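Local coordinates for luciferase-like monooxygenase (PDB 4US5), which probably acts as a flavin-dependent monooxygenase of the bacterial luciferase-like family, inserting one atom of molecular oxygen into its substrate, at residues Lys89-Phe94 with Phe156-Arg161. Numbering follows the deposited sequence.
With NA (sodium ion), chain I.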
# COMPACT_ATOMS: atom_id res chain seq x y z
N LYS B 89 -12.47 -0.27 -0.76
CA LYS B 89 -11.04 0.00 -1.00
C LYS B 89 -10.19 -0.62 0.07
O LYS B 89 -9.20 -1.28 -0.22
CB LYS B 89 -10.80 1.50 -1.07
CG LYS B 89 -9.32 1.90 -1.17
CD LYS B 89 -8.60 1.23 -2.31
CE LYS B 89 -7.17 1.79 -2.43
NZ LYS B 89 -6.42 1.18 -3.57
N VAL B 90 -10.52 -0.40 1.32
CA VAL B 90 -9.77 -1.02 2.40
C VAL B 90 -9.73 -2.56 2.29
O VAL B 90 -8.69 -3.19 2.49
CB VAL B 90 -10.29 -0.56 3.78
CG1 VAL B 90 -9.57 -1.28 4.92
CG2 VAL B 90 -10.09 0.94 3.92
N ALA B 91 -10.89 -3.15 2.01
CA ALA B 91 -10.99 -4.59 1.83
C ALA B 91 -10.07 -5.08 0.71
O ALA B 91 -9.37 -6.06 0.88
CB ALA B 91 -12.44 -4.99 1.56
N GLU B 92 -10.08 -4.38 -0.41
CA GLU B 92 -9.22 -4.73 -1.54
C GLU B 92 -7.72 -4.65 -1.17
O GLU B 92 -6.95 -5.53 -1.49
CB GLU B 92 -9.44 -3.81 -2.70
CG GLU B 92 -10.74 -4.00 -3.43
CD GLU B 92 -10.92 -3.03 -4.56
OE1 GLU B 92 -10.36 -1.90 -4.47
OE2 GLU B 92 -11.70 -3.37 -5.51
N VAL B 93 -7.35 -3.57 -0.51
CA VAL B 93 -5.95 -3.39 -0.09
C VAL B 93 -5.51 -4.56 0.79
O VAL B 93 -4.44 -5.14 0.59
CB VAL B 93 -5.80 -2.03 0.65
CG1 VAL B 93 -4.49 -1.93 1.41
CG2 VAL B 93 -5.92 -0.87 -0.35
N PHE B 94 -6.33 -4.91 1.77
CA PHE B 94 -5.93 -5.91 2.71
C PHE B 94 -6.09 -7.32 2.17
O PHE B 94 -5.36 -8.20 2.58
CB PHE B 94 -6.55 -5.68 4.09
CG PHE B 94 -5.83 -4.57 4.86
CD1 PHE B 94 -5.99 -3.25 4.50
CD2 PHE B 94 -4.90 -4.88 5.80
CE1 PHE B 94 -5.30 -2.25 5.15
CE2 PHE B 94 -4.18 -3.89 6.46
CZ PHE B 94 -4.36 -2.57 6.12
N PHE B 156 -20.82 -8.04 -7.13
CA PHE B 156 -19.49 -8.10 -7.73
C PHE B 156 -18.52 -8.78 -6.78
O PHE B 156 -18.82 -8.93 -5.59
CB PHE B 156 -19.00 -6.69 -8.11
CG PHE B 156 -19.05 -5.69 -6.97
CD1 PHE B 156 -18.09 -5.72 -5.98
CD2 PHE B 156 -20.05 -4.73 -6.89
CE1 PHE B 156 -18.13 -4.83 -4.93
CE2 PHE B 156 -20.11 -3.83 -5.84
CZ PHE B 156 -19.13 -3.87 -4.85
N THR B 157 -17.36 -9.17 -7.28
CA THR B 157 -16.32 -9.80 -6.45
C THR B 157 -15.33 -8.79 -5.88
O THR B 157 -15.07 -7.73 -6.47
CB THR B 157 -15.54 -10.87 -7.25
OG1 THR B 157 -14.86 -10.25 -8.37
CG2 THR B 157 -16.51 -11.95 -7.75
N VAL B 158 -14.76 -9.12 -4.74
CA VAL B 158 -13.75 -8.31 -4.12
C VAL B 158 -12.39 -8.95 -4.41
O VAL B 158 -12.01 -9.96 -3.79
CB VAL B 158 -14.01 -8.19 -2.61
CG1 VAL B 158 -12.94 -7.35 -1.95
CG2 VAL B 158 -15.39 -7.56 -2.38
N SER B 159 -11.68 -8.37 -5.36
CA SER B 159 -10.38 -8.88 -5.75
C SER B 159 -9.30 -8.53 -4.78
O SER B 159 -9.37 -7.50 -4.10
CB SER B 159 -9.95 -8.29 -7.09
OG SER B 159 -10.92 -8.44 -8.07
N PRO B 160 -8.27 -9.35 -4.69
CA PRO B 160 -8.13 -10.68 -5.21
C PRO B 160 -8.76 -11.68 -4.25
O PRO B 160 -8.50 -11.60 -3.04
CB PRO B 160 -6.63 -10.89 -5.28
CG PRO B 160 -6.05 -9.94 -4.28
CD PRO B 160 -7.02 -8.86 -4.05
N ARG B 161 -9.55 -12.60 -4.77
CA ARG B 161 -10.14 -13.66 -3.95
C ARG B 161 -9.14 -14.73 -3.61
O ARG B 161 -8.42 -15.22 -4.47
CB ARG B 161 -11.31 -14.33 -4.71
CG ARG B 161 -12.39 -13.39 -5.17
CD ARG B 161 -13.59 -14.11 -5.81
NE ARG B 161 -13.19 -14.94 -6.94
CZ ARG B 161 -14.03 -15.61 -7.72
NH1 ARG B 161 -15.35 -15.56 -7.52
NH2 ARG B 161 -13.56 -16.34 -8.73
NA NA I . -9.63 -7.46 -10.23
O HOH W 1 -12.16 -5.79 -6.36
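A sodium ion ties the loop 156-161 to the second subunit: Ser-159 OG, anti to its carbonyl carbon (chi1 -52°), binds the ion at 2.7 Å, and the other three ligands are the backbone oxygens of His-48, Glu-51 and Asn-54 of the second subunit. Helix 87-100 packs outside strand 105-110 of a TIM-barrel fold of the bacterial luciferase type, and the loop, leading from helix 134-147 toward strand 167-172, passes along its outer side at the dimer interface. Between residues 89-94 and 156-161 no direct hydrogen bond forms; a water bridges them. The water gives a hydrogen to Glu-92 OE2 at 2.6 Å and accepts one from the backbone N of Ser-159 at 2.8 Å; a second donation, to Thr-157 O, is weak. Glu-92 reaches it with CG beside its own backbone N (chi1 -72°) and an extended chain beyond (chi2 179°), and the same OE2 is hydrogen-bonded to His-49 of the second subunit, so one carboxylate oxygen serves both the loop and the dimer partner. Beside the water bridge, Val-158 CG1 makes the apolar contact: it lies 4.3 Å from Ala-91 CB and equally far from Glu-92 CG. The peptide before Pro-160 is cis, and the ring sets CD 4.2 Å from Glu-92 O, while Pro-160 O accepts a hydrogen bond from Arg-95 NE, further along the helix. Ser-159 O is buried against the aliphatic part of Glu-92, 3.8 Å from CG, and has no polar partner in the model.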